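Local coordinates for protein beta sliding clamp (Bartonella birtlesii LL-WM9, PDB 6PTR) that probably encircles DNA as a ring-shaped head-to-tail homodimer and tethers DNA polymerases to it, giving them processivity, at residues V35-N40 with D125-L130; S286-D291 with L307-P312; D202-V207 with I231-T236; V13-F18 with L89-E94; R269-N274 with M351-S356. All blocks are in the same frame, centred on the assembly; numbering follows the deposited sequence.

Contact 1: V35-N40 with D125-L130. With EDO (1,2-ethanediol), chain Q.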
# COMPACT_ATOMS: atom_id res chain seq x y z
N VAL C 35 26.23 6.34 -0.86
CA VAL C 35 27.44 6.50 -0.06
C VAL C 35 27.30 5.63 1.19
O VAL C 35 26.44 5.92 2.03
CB VAL C 35 27.67 7.97 0.32
CG1 VAL C 35 28.75 8.08 1.39
CG2 VAL C 35 28.04 8.79 -0.90
N PRO C 36 28.13 4.58 1.36
CA PRO C 36 27.81 3.54 2.34
C PRO C 36 27.58 4.03 3.76
O PRO C 36 26.62 3.58 4.40
CB PRO C 36 29.02 2.60 2.26
CG PRO C 36 29.50 2.76 0.86
CD PRO C 36 29.28 4.20 0.51
N ILE C 37 28.43 4.94 4.28
CA ILE C 37 28.25 5.38 5.67
C ILE C 37 26.89 6.07 5.86
O ILE C 37 26.31 6.02 6.95
CB ILE C 37 29.41 6.31 6.10
CG1 ILE C 37 29.40 6.53 7.61
CG2 ILE C 37 29.36 7.65 5.38
CD1 ILE C 37 29.57 5.25 8.40
N LEU C 38 26.37 6.72 4.82
CA LEU C 38 25.12 7.46 4.98
C LEU C 38 23.90 6.56 5.05
O LEU C 38 22.81 7.06 5.36
CB LEU C 38 24.94 8.48 3.85
CG LEU C 38 25.97 9.61 3.85
CD1 LEU C 38 25.74 10.50 2.64
CD2 LEU C 38 25.93 10.41 5.16
N SER C 39 24.05 5.27 4.78
CA SER C 39 22.97 4.32 4.99
C SER C 39 22.92 3.79 6.42
O SER C 39 22.02 3.03 6.76
CB SER C 39 23.10 3.15 4.00
OG SER C 39 22.86 3.62 2.69
N ASN C 40 23.84 4.22 7.27
CA ASN C 40 23.97 3.66 8.60
C ASN C 40 23.42 4.60 9.66
O ASN C 40 23.38 5.82 9.47
CB ASN C 40 25.43 3.34 8.89
CG ASN C 40 25.89 2.08 8.18
OD1 ASN C 40 25.23 1.61 7.24
ND2 ASN C 40 27.00 1.52 8.63
N ASP C 125 34.09 7.15 10.77
CA ASP C 125 33.66 7.41 9.40
C ASP C 125 32.41 8.27 9.33
O ASP C 125 32.13 8.86 8.29
CB ASP C 125 33.37 6.10 8.66
CG ASP C 125 34.60 5.25 8.42
OD1 ASP C 125 35.73 5.75 8.59
OD2 ASP C 125 34.43 4.06 8.05
N PHE C 126 31.64 8.32 10.42
CA PHE C 126 30.32 8.95 10.38
C PHE C 126 30.45 10.47 10.39
O PHE C 126 31.34 11.02 11.05
CB PHE C 126 29.49 8.49 11.57
CG PHE C 126 28.02 8.70 11.38
CD1 PHE C 126 27.29 7.80 10.63
CD2 PHE C 126 27.38 9.80 11.91
CE1 PHE C 126 25.93 7.98 10.43
CE2 PHE C 126 26.00 9.98 11.70
CZ PHE C 126 25.30 9.08 10.97
N PRO C 127 29.59 11.17 9.65
CA PRO C 127 29.63 12.64 9.66
C PRO C 127 29.36 13.18 11.05
O PRO C 127 28.40 12.79 11.72
CB PRO C 127 28.52 13.04 8.68
CG PRO C 127 28.37 11.86 7.78
CD PRO C 127 28.63 10.65 8.66
N GLU C 128 30.21 14.09 11.49
CA GLU C 128 29.96 14.84 12.71
C GLU C 128 30.20 16.30 12.38
O GLU C 128 31.17 16.63 11.69
CB GLU C 128 30.86 14.38 13.86
CG GLU C 128 30.62 15.17 15.14
CD GLU C 128 31.15 14.48 16.38
OE1 GLU C 128 31.91 13.50 16.26
OE2 GLU C 128 30.80 14.94 17.49
N SER C 129 29.31 17.16 12.85
CA SER C 129 29.42 18.60 12.65
C SER C 129 30.11 19.26 13.83
O SER C 129 30.18 18.71 14.93
CB SER C 129 28.03 19.22 12.46
OG SER C 129 27.31 18.57 11.43
N LEU C 130 30.60 20.48 13.60
CA LEU C 130 30.97 21.35 14.70
C LEU C 130 29.73 21.71 15.51
O LEU C 130 28.60 21.53 15.04
CB LEU C 130 31.65 22.61 14.18
CG LEU C 130 33.03 22.44 13.59
CD1 LEU C 130 33.47 23.75 13.00
CD2 LEU C 130 34.01 21.96 14.66
C1 EDO Q . 23.00 19.49 9.17
O1 EDO Q . 23.91 19.90 8.15
C2 EDO Q . 23.69 18.47 10.06
O2 EDO Q . 24.29 19.12 11.18

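Contact 2: S286-D291 with L307-P312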
# COMPACT_ATOMS: atom_id res chain seq x y z
N SER C 286 -14.66 14.97 -10.20
CA SER C 286 -13.26 14.87 -10.63
C SER C 286 -12.83 13.43 -10.89
O SER C 286 -11.68 13.21 -11.31
CB SER C 286 -12.34 15.51 -9.60
OG SER C 286 -12.36 14.82 -8.37
N THR C 287 -13.70 12.46 -10.63
CA THR C 287 -13.33 11.06 -10.84
C THR C 287 -12.93 10.81 -12.28
O THR C 287 -12.12 9.91 -12.55
CB THR C 287 -14.50 10.14 -10.47
OG1 THR C 287 -15.02 10.48 -9.17
CG2 THR C 287 -14.06 8.66 -10.42
N ILE C 288 -13.47 11.59 -13.23
CA ILE C 288 -13.18 11.34 -14.65
C ILE C 288 -11.89 12.00 -15.11
O ILE C 288 -11.54 11.86 -16.29
CB ILE C 288 -14.34 11.81 -15.56
CG1 ILE C 288 -14.54 13.31 -15.43
CG2 ILE C 288 -15.64 11.11 -15.18
CD1 ILE C 288 -15.52 13.86 -16.49
N SER C 289 -11.19 12.73 -14.25
CA SER C 289 -10.01 13.44 -14.72
C SER C 289 -8.82 12.50 -14.83
O SER C 289 -8.82 11.39 -14.28
CB SER C 289 -9.66 14.60 -13.79
OG SER C 289 -10.67 15.60 -13.86
N ASN C 290 -7.81 12.93 -15.58
CA ASN C 290 -6.60 12.12 -15.76
C ASN C 290 -5.40 13.07 -15.89
O ASN C 290 -5.47 14.23 -15.47
CB ASN C 290 -6.77 11.15 -16.95
CG ASN C 290 -6.87 11.86 -18.31
OD1 ASN C 290 -6.64 13.05 -18.42
ND2 ASN C 290 -7.20 11.09 -19.35
N ASP C 291 -4.31 12.60 -16.52
CA ASP C 291 -3.08 13.38 -16.57
C ASP C 291 -3.20 14.67 -17.38
O ASP C 291 -2.35 15.55 -17.25
CB ASP C 291 -1.94 12.55 -17.17
CG ASP C 291 -1.60 11.35 -16.31
OD1 ASP C 291 -1.85 11.41 -15.08
OD2 ASP C 291 -1.08 10.36 -16.87
N LEU C 307 -21.07 22.51 -10.78
CA LEU C 307 -19.71 22.05 -11.02
C LEU C 307 -19.73 21.25 -12.31
O LEU C 307 -20.65 20.48 -12.54
CB LEU C 307 -19.23 21.14 -9.89
CG LEU C 307 -19.29 21.73 -8.50
CD1 LEU C 307 -18.88 20.68 -7.48
CD2 LEU C 307 -18.35 22.92 -8.44
N VAL C 308 -18.72 21.44 -13.16
CA VAL C 308 -18.62 20.67 -14.40
C VAL C 308 -17.17 20.28 -14.64
O VAL C 308 -16.27 21.13 -14.57
CB VAL C 308 -19.15 21.43 -15.63
CG1 VAL C 308 -19.05 20.50 -16.84
CG2 VAL C 308 -20.58 21.85 -15.43
N VAL C 309 -16.95 19.01 -14.98
CA VAL C 309 -15.63 18.50 -15.37
C VAL C 309 -15.77 17.87 -16.75
O VAL C 309 -16.75 17.16 -17.02
CB VAL C 309 -15.07 17.46 -14.38
CG1 VAL C 309 -13.71 16.91 -14.84
CG2 VAL C 309 -14.96 18.07 -12.98
N ASN C 310 -14.81 18.15 -17.64
CA ASN C 310 -14.79 17.57 -18.98
C ASN C 310 -13.42 16.95 -19.19
O ASN C 310 -12.41 17.58 -18.87
CB ASN C 310 -15.05 18.61 -20.09
CG ASN C 310 -16.48 19.17 -20.08
OD1 ASN C 310 -17.43 18.46 -20.41
ND2 ASN C 310 -16.62 20.44 -19.72
N ASN C 311 -13.39 15.72 -19.70
CA ASN C 311 -12.13 15.05 -20.01
C ASN C 311 -12.30 14.36 -21.35
O ASN C 311 -13.18 13.52 -21.51
CB ASN C 311 -11.74 14.05 -18.91
CG ASN C 311 -10.55 13.14 -19.28
OD1 ASN C 311 -9.97 13.21 -20.35
ND2 ASN C 311 -10.20 12.24 -18.35
N PRO C 312 -11.49 14.71 -22.35
CA PRO C 312 -11.72 14.16 -23.69
C PRO C 312 -11.51 12.67 -23.78
O PRO C 312 -11.93 12.06 -24.77
CB PRO C 312 -10.69 14.90 -24.56
CG PRO C 312 -9.60 15.25 -23.60
CD PRO C 312 -10.31 15.60 -22.31

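Contact 3: D202-V207 with I231-T236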
# COMPACT_ATOMS: atom_id res chain seq x y z
N ASP C 202 12.83 38.88 18.17
CA ASP C 202 13.21 40.16 17.59
C ASP C 202 14.52 40.00 16.84
O ASP C 202 15.48 39.41 17.36
CB ASP C 202 13.33 41.23 18.68
N GLY C 203 14.56 40.49 15.61
CA GLY C 203 15.74 40.36 14.77
C GLY C 203 15.90 39.02 14.08
O GLY C 203 16.88 38.83 13.36
N MET C 204 14.97 38.08 14.28
CA MET C 204 15.08 36.77 13.65
C MET C 204 15.10 36.93 12.13
O MET C 204 14.22 37.61 11.59
CB MET C 204 13.91 35.87 14.03
CG MET C 204 14.07 34.45 13.52
SD MET C 204 12.57 33.49 13.66
CE MET C 204 11.82 33.83 12.06
N PRO C 205 16.05 36.32 11.43
CA PRO C 205 16.04 36.39 9.97
C PRO C 205 14.90 35.56 9.40
O PRO C 205 14.45 34.58 10.00
CB PRO C 205 17.40 35.79 9.58
CG PRO C 205 17.70 34.83 10.68
CD PRO C 205 17.19 35.52 11.93
N GLY C 206 14.43 35.97 8.22
CA GLY C 206 13.48 35.14 7.49
C GLY C 206 14.24 34.02 6.80
O GLY C 206 15.20 34.27 6.07
N VAL C 207 13.81 32.78 7.05
CA VAL C 207 14.52 31.61 6.54
C VAL C 207 13.55 30.63 5.89
O VAL C 207 12.34 30.61 6.17
CB VAL C 207 15.32 30.88 7.64
CG1 VAL C 207 16.28 31.86 8.34
CG2 VAL C 207 14.37 30.23 8.65
N ILE C 231 13.70 26.22 19.48
CA ILE C 231 14.04 26.50 18.10
C ILE C 231 15.25 27.43 18.09
O ILE C 231 15.24 28.48 18.74
CB ILE C 231 12.86 27.12 17.34
CG1 ILE C 231 11.67 26.15 17.35
CG2 ILE C 231 13.26 27.42 15.89
CD1 ILE C 231 10.47 26.66 16.58
N GLU C 232 16.29 27.03 17.37
CA GLU C 232 17.51 27.82 17.28
C GLU C 232 17.83 28.01 15.81
O GLU C 232 17.65 27.09 15.00
CB GLU C 232 18.68 27.13 18.00
CG GLU C 232 18.54 27.07 19.52
CD GLU C 232 19.57 26.17 20.14
OE1 GLU C 232 19.46 24.93 20.00
OE2 GLU C 232 20.51 26.69 20.75
N LEU C 233 18.28 29.20 15.43
CA LEU C 233 18.59 29.34 14.03
C LEU C 233 19.66 30.39 13.80
O LEU C 233 19.93 31.25 14.65
CB LEU C 233 17.34 29.68 13.17
CG LEU C 233 16.46 30.90 13.40
CD1 LEU C 233 15.65 31.24 12.13
CD2 LEU C 233 15.50 30.61 14.55
N SER C 234 20.29 30.25 12.65
CA SER C 234 21.15 31.23 12.02
C SER C 234 20.62 31.43 10.61
O SER C 234 19.53 30.97 10.27
CB SER C 234 22.60 30.75 12.01
OG SER C 234 22.73 29.63 11.15
N GLU C 235 21.40 32.12 9.78
CA GLU C 235 20.96 32.21 8.40
C GLU C 235 21.33 30.98 7.58
O GLU C 235 20.88 30.85 6.44
CB GLU C 235 21.49 33.50 7.77
CG GLU C 235 20.74 34.71 8.32
CD GLU C 235 21.45 36.01 8.08
OE1 GLU C 235 22.25 36.08 7.13
OE2 GLU C 235 21.22 36.96 8.86
N THR C 236 22.08 30.03 8.15
CA THR C 236 22.49 28.82 7.46
C THR C 236 21.89 27.53 8.01
O THR C 236 21.79 26.56 7.26
CB THR C 236 24.02 28.67 7.46
OG1 THR C 236 24.50 28.51 8.79
CG2 THR C 236 24.69 29.89 6.82

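Contact 4: V13-F18 with L89-E94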
# COMPACT_ATOMS: atom_id res chain seq x y z
N VAL C 13 19.47 -3.40 25.89
CA VAL C 13 18.41 -2.41 25.80
C VAL C 13 17.05 -3.10 25.75
O VAL C 13 16.94 -4.27 25.38
CB VAL C 13 18.58 -1.52 24.57
CG1 VAL C 13 19.90 -0.78 24.68
CG2 VAL C 13 18.53 -2.38 23.32
N ASP C 14 16.02 -2.36 26.15
CA ASP C 14 14.66 -2.84 26.00
C ASP C 14 14.30 -2.79 24.52
O ASP C 14 14.52 -1.78 23.86
CB ASP C 14 13.70 -1.99 26.83
CG ASP C 14 12.25 -2.39 26.66
OD1 ASP C 14 11.85 -3.45 27.18
OD2 ASP C 14 11.50 -1.62 26.01
N ARG C 15 13.74 -3.89 24.00
CA ARG C 15 13.42 -3.92 22.57
C ARG C 15 12.46 -2.80 22.19
O ARG C 15 12.68 -2.09 21.20
CB ARG C 15 12.85 -5.28 22.20
CG ARG C 15 12.43 -5.39 20.75
CD ARG C 15 10.95 -5.05 20.58
NE ARG C 15 10.57 -5.09 19.17
CZ ARG C 15 9.45 -4.57 18.67
NH1 ARG C 15 8.58 -3.95 19.46
NH2 ARG C 15 9.21 -4.66 17.37
N SER C 16 11.39 -2.62 22.96
CA SER C 16 10.36 -1.66 22.57
C SER C 16 10.88 -0.24 22.61
O SER C 16 10.61 0.56 21.71
CB SER C 16 9.13 -1.82 23.46
OG SER C 16 8.41 -2.98 23.08
N GLN C 17 11.65 0.10 23.65
CA GLN C 17 12.28 1.41 23.71
C GLN C 17 13.23 1.63 22.54
O GLN C 17 13.20 2.69 21.89
CB GLN C 17 13.01 1.57 25.04
CG GLN C 17 13.95 2.76 25.07
CD GLN C 17 13.19 4.06 25.04
OE1 GLN C 17 12.42 4.36 25.96
NE2 GLN C 17 13.37 4.83 23.98
N PHE C 18 14.09 0.65 22.26
CA PHE C 18 15.05 0.77 21.17
C PHE C 18 14.35 0.92 19.82
O PHE C 18 14.78 1.70 18.97
CB PHE C 18 15.98 -0.44 21.14
CG PHE C 18 17.13 -0.30 20.18
CD1 PHE C 18 18.16 0.58 20.45
CD2 PHE C 18 17.19 -1.06 19.03
CE1 PHE C 18 19.22 0.73 19.58
CE2 PHE C 18 18.26 -0.91 18.14
CZ PHE C 18 19.28 -0.00 18.43
N LEU C 89 11.75 -8.63 16.50
CA LEU C 89 12.05 -9.18 17.82
C LEU C 89 10.89 -8.88 18.78
O LEU C 89 10.21 -7.86 18.64
CB LEU C 89 13.35 -8.60 18.36
CG LEU C 89 14.56 -8.92 17.49
CD1 LEU C 89 15.80 -8.14 17.96
CD2 LEU C 89 14.83 -10.43 17.50
N PRO C 90 10.66 -9.76 19.75
CA PRO C 90 9.40 -9.70 20.51
C PRO C 90 9.33 -8.53 21.49
O PRO C 90 10.29 -8.22 22.20
CB PRO C 90 9.37 -11.04 21.25
CG PRO C 90 10.77 -11.52 21.26
CD PRO C 90 11.40 -11.01 20.00
N ASP C 91 8.17 -7.88 21.50
CA ASP C 91 7.89 -6.86 22.50
C ASP C 91 8.11 -7.41 23.90
O ASP C 91 7.77 -8.56 24.19
CB ASP C 91 6.45 -6.38 22.33
CG ASP C 91 6.27 -4.92 22.66
OD1 ASP C 91 6.75 -4.49 23.72
OD2 ASP C 91 5.66 -4.21 21.84
N GLY C 92 8.71 -6.60 24.76
CA GLY C 92 9.01 -7.04 26.11
C GLY C 92 10.26 -7.89 26.25
O GLY C 92 10.56 -8.34 27.36
N SER C 93 10.99 -8.13 25.17
CA SER C 93 12.27 -8.81 25.23
C SER C 93 13.39 -7.79 25.41
O SER C 93 13.18 -6.58 25.34
CB SER C 93 12.50 -9.62 23.96
OG SER C 93 12.51 -8.76 22.83
N GLU C 94 14.60 -8.30 25.66
CA GLU C 94 15.81 -7.49 25.73
C GLU C 94 16.72 -7.83 24.57
O GLU C 94 16.69 -8.94 24.03
CB GLU C 94 16.56 -7.69 27.05
CG GLU C 94 15.87 -7.08 28.24
CD GLU C 94 16.68 -7.20 29.52
OE1 GLU C 94 17.37 -8.23 29.70
OE2 GLU C 94 16.63 -6.25 30.33
O HOH W 1 10.58 -4.46 25.11

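Contact 5: R269-N274 with M351-S356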
# COMPACT_ATOMS: atom_id res chain seq x y z
N ARG C 269 -16.42 39.40 -4.31
CA ARG C 269 -17.50 38.43 -4.48
C ARG C 269 -17.32 37.31 -3.47
O ARG C 269 -16.31 36.60 -3.51
CB ARG C 269 -17.49 37.83 -5.89
CG ARG C 269 -17.63 38.86 -6.99
CD ARG C 269 -17.82 38.20 -8.35
NE ARG C 269 -17.07 38.89 -9.40
CZ ARG C 269 -17.32 38.77 -10.70
NH1 ARG C 269 -18.33 38.01 -11.12
NH2 ARG C 269 -16.58 39.43 -11.58
N LYS C 270 -18.29 37.12 -2.59
CA LYS C 270 -18.17 36.13 -1.53
C LYS C 270 -19.07 34.94 -1.81
O LYS C 270 -20.27 35.10 -2.03
CB LYS C 270 -18.53 36.75 -0.17
CG LYS C 270 -18.41 35.76 0.99
CD LYS C 270 -18.30 36.50 2.34
CE LYS C 270 -19.61 36.77 2.98
NZ LYS C 270 -19.40 37.36 4.35
N LEU C 271 -18.48 33.74 -1.79
CA LEU C 271 -19.21 32.49 -1.96
C LEU C 271 -19.07 31.68 -0.67
O LEU C 271 -17.94 31.47 -0.21
CB LEU C 271 -18.68 31.70 -3.15
CG LEU C 271 -19.08 30.22 -3.27
CD1 LEU C 271 -20.60 30.10 -3.48
CD2 LEU C 271 -18.33 29.50 -4.40
N ILE C 272 -20.18 31.26 -0.09
CA ILE C 272 -20.17 30.37 1.07
C ILE C 272 -20.85 29.07 0.67
O ILE C 272 -21.96 29.08 0.14
CB ILE C 272 -20.89 30.95 2.29
CG1 ILE C 272 -20.42 32.38 2.60
CG2 ILE C 272 -20.64 30.03 3.48
CD1 ILE C 272 -21.22 33.04 3.72
N VAL C 273 -20.19 27.95 0.96
CA VAL C 273 -20.76 26.64 0.68
C VAL C 273 -20.58 25.77 1.91
O VAL C 273 -19.72 26.01 2.75
CB VAL C 273 -20.10 25.97 -0.56
CG1 VAL C 273 -20.36 26.78 -1.82
CG2 VAL C 273 -18.61 25.80 -0.34
N ASN C 274 -21.43 24.76 2.01
CA ASN C 274 -21.21 23.71 2.99
C ASN C 274 -19.96 22.94 2.60
O ASN C 274 -19.89 22.38 1.50
CB ASN C 274 -22.40 22.77 3.06
CG ASN C 274 -22.20 21.64 4.04
OD1 ASN C 274 -21.43 20.72 3.81
ND2 ASN C 274 -22.92 21.71 5.15
N MET C 351 -17.32 26.84 4.16
CA MET C 351 -16.14 27.19 3.38
C MET C 351 -16.43 28.47 2.61
O MET C 351 -17.42 28.54 1.88
CB MET C 351 -15.77 26.06 2.43
CG MET C 351 -14.53 26.31 1.62
SD MET C 351 -14.09 24.77 0.80
CE MET C 351 -12.51 25.20 0.08
N VAL C 352 -15.57 29.47 2.75
CA VAL C 352 -15.79 30.78 2.14
C VAL C 352 -14.73 31.04 1.08
O VAL C 352 -13.53 30.89 1.35
CB VAL C 352 -15.79 31.90 3.20
CG1 VAL C 352 -15.95 33.26 2.51
CG2 VAL C 352 -16.89 31.68 4.19
N PHE C 353 -15.16 31.39 -0.13
CA PHE C 353 -14.27 31.88 -1.18
C PHE C 353 -14.50 33.37 -1.36
O PHE C 353 -15.64 33.80 -1.54
CB PHE C 353 -14.55 31.22 -2.53
CG PHE C 353 -14.42 29.74 -2.55
CD1 PHE C 353 -15.36 28.92 -1.94
CD2 PHE C 353 -13.37 29.16 -3.24
CE1 PHE C 353 -15.24 27.53 -2.00
CE2 PHE C 353 -13.24 27.78 -3.30
CZ PHE C 353 -14.18 26.97 -2.69
N MET C 354 -13.42 34.15 -1.37
CA MET C 354 -13.47 35.54 -1.77
C MET C 354 -12.91 35.61 -3.19
O MET C 354 -11.75 35.25 -3.43
CB MET C 354 -12.69 36.44 -0.81
CG MET C 354 -13.17 36.31 0.59
SD MET C 354 -14.90 36.79 0.80
CE MET C 354 -14.89 38.47 0.20
N LEU C 355 -13.76 36.00 -4.14
CA LEU C 355 -13.42 35.88 -5.54
C LEU C 355 -13.40 37.25 -6.19
O LEU C 355 -14.04 38.20 -5.73
CB LEU C 355 -14.43 34.98 -6.28
CG LEU C 355 -14.56 33.61 -5.64
CD1 LEU C 355 -15.76 32.85 -6.20
CD2 LEU C 355 -13.26 32.84 -5.87
N SER C 356 -12.69 37.32 -7.32
CA SER C 356 -12.74 38.50 -8.16
C SER C 356 -13.26 38.05 -9.52
O SER C 356 -14.43 37.69 -9.66
CB SER C 356 -11.35 39.14 -8.25
OG SER C 356 -11.43 40.43 -8.81

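Contact 1: V35-N40 with D125-L130
A short 3-10 turn, residues 36-39, sits against an irregular extended chain at 125-130, and the two backbones come closest at I37 and F126, 6.3 Å between CA atoms. No hydrogen bond crosses; the contact is made mainly by apolar groups, with backbone carbonyls at their rim. I37 carries it. Its CG1 stands anti to the backbone N (chi1 -168°), which sends the longer branch out toward residues 125-126, where CG1 meets F126 CD1 at 3.9 Å and CD1 rests at the same distance, 3.9 Å, on D125 CB. The F126 ring is approached obliquely by I37, while N40 O lies at the ring's edge, near its plane, 3.5 Å from CE1. One face of that ring is taken by P127, whose CD lies 3.4 Å above the plane and offset toward the rim. P127 in turn offers CG to L38 CD2 at 3.9 Å, the leucine reaching across obliquely. Farther along, S129 OG is hydrogen-bonded to an ethanediol, probably from the crystallisation liquor, which also binds K237. Within the N-terminal domain, F126 and P127 lie on T55 of strand 49-55, and F126 and I37 both rest on T76 of strand 71-78, whose hydroxyl also holds N40 ND2.

Contact 2: S286-D291 with L307-P312
I288 O is the best-held polar atom, gripped by two donors: N311 ND2 from across the contact and the hydroxyl of S314. The hydrogen bond from N311 ND2 to I288 O is very short, 2.5 Å, and close to straight at 167°; it leaves in the plane of the N311 amide and enters in the carbonyl plane. N311 CG stands anti to its backbone N (chi1 170°), so the amide reaches across from the strand to the loop. Its other end, OD1, accepts from D313 N, and the amide is thus fixed at both ends. The N290 amide crosses this one with the planes 65° apart, its OD1 bound to R292 N and its ND2 to D313. Beside the polar cluster, I288 and V309 lie antiparallel alongside one another, I288 CG1 lying 3.7 Å from V309 CG1. S289 OG presses on that same methyl, 3.5 Å from V309 CG1. The result ties the loop leaving helix 275-285 to the end of strand 304-311 in the C-terminal domain. It lies at the head-to-tail dimer interface, where T287 bonds K88 and P312 O bonds Q119, both of the second subunit.

Contact 3: D202-V207 with I231-T236
No aromatic ring belongs to either segment, and the flat group at this contact is the E235 carboxylate, which brings OE2 to 4.1 Å from P205 CB. Here the central-domain parts of two antiparallel sheets, each shared with a neighbouring domain, come together near their edge strands: the loop leading into strand 207-210 lies over the end of strand 228-233, and no hydrogen bond joins them. L233 is the hub. Its CG sits in the crowded position between backbone N and carbonyl carbon (chi1 58°), and a single methyl, CD1, does the touching. M204 crosses it at about a right angle, with M204 CG 3.8 Å from L233 CD1, while V207 comes in obliquely and puts CG2 also 3.8 Å from L233 CD1. V207 CG1 is anti to the carbonyl carbon (chi1 -55°), which leaves CG2 in the crowded position. Both M204 and V207 continue onto F170 of strand 167-173, linking L233 to that sheet, while C136 flanks the leucine within its own. Outside this apolar group, the aliphatic part of E235 crosses the proline ring, E235 CG lying 3.7 Å from P205 CB. E235 itself lies within an ST turn, in which T236 N donates to S234 OG at 3.1 Å.

Contact 4: V13-F18 with L89-E94
Backbone pairing comes first. D14 and E94 form an antiparallel non-hydrogen-bonded pair, both side chains on the same sheet face, and E94 CA makes a CA-H...O contact of 3.4 Å with V13 O. One residue on, R15 N donates to S93 O at 3.1 Å, coming from above the carbonyl plane.

Capping is next. D14 is the N-cap of helix 15-26: its CG is anti to the backbone N (chi1 177°), and OD2 accepts from Q17 N at 2.9 Å through the anti lone pair. OD1 of D14 takes a bond from a water that also accepts from S16 N and, weakly, from G92 N, so the water links the helix start to the turn.

Backbone and hydroxyl bonds hold the turn. P90-S93 is a type II beta turn in which P90 O accepts from both S93 N and S93 OG. S16 OG gives a very short bond, 2.3 Å, to D91 OD1, which it meets from above the carboxylate plane; D91 is poorly ordered, so the length deserves caution.

Charge plays a lesser part. R15 bends at chi2 (-94°) so that L89 O lies over one face of its guanidinium, 2.8 Å from NE but at a poor angle for bonding; NE instead bonds V86 O. A long salt bridge of 3.8 Å runs from R15 NH1 to D91 OD2.

The whole stitches strand 10-14 and the start of helix 15-26 to the loop joining helix 79-88 to strand 94-99, with R15 making a cation-pi contact to F19 and L89 packing on R284 of the second subunit.

Contact 5: R269-N274 with M351-S356
Four pairs of side chains run alongside each other in a common direction, as expected of directly opposed residues on antiparallel strands. On the face with L271, L271 and F353 lean together, L271 CD2 coming 3.9 Å from F353 CD1 obliquely to the ring. V273 CG2 approaches the same ring at its edge, near the plane, 4.1 Å from CE1 of F353, and also meets M351 CB. M351 is extended beyond CG, so its end leads away from the pair. L355 closes the row, and R269 bends at chi3 (-140°) to lay one face of its guanidinium against S356 O, 2.9 Å from NE but at a poor angle; its NH1 makes a weak bond to E328 O.

The face with K270, I272, V352 and M354 is more exposed. M354, bent at chi2 and chi3 (-61° and -58°), curls its sulfur alongside K270, with M354 SD 3.7 Å from K270 CG. V352 sits next to it, CG1 3.8 Å from K270 CG, and its CG2 meets I272 CG1.

Beneath all this, six backbone hydrogen bonds tie R269 to L355, L271 to F353 and V273 to M351, two to each pair. The shortest, L355 N to R269 O, is 2.7 Å.

Strand 350-355 pairs with strand 269-274 on one side, while I272 also bonds the backbone of T324. The L271 face packs toward F278 of helix 275-285, with an edge-to-face ring contact to F353; this is the helix-against-sheet arrangement of the C-terminal domain in the beta-subunit family.

In the fold
Contacts 1 and 4 belong to the N-terminal domain, contact 3 to the central domain, and contacts 2 and 5 to the C-terminal domain, where their nearest atoms are about 8 Å apart. Contact 5 is regular sheet pairing and the most core-like, with six of eleven touching residues buried; the others are mixed, and contact 4 has four exposed residues. Contact 1 joins two loops and contact 3 a loop to a strand end, both apolar, without a hydrogen bond across. Contacts 2 and 4 rely on polar atoms and both reach the second subunit, though their centres are 51 Å apart. Contacts 2 and 5 share helix 275-285, at its end and along its face.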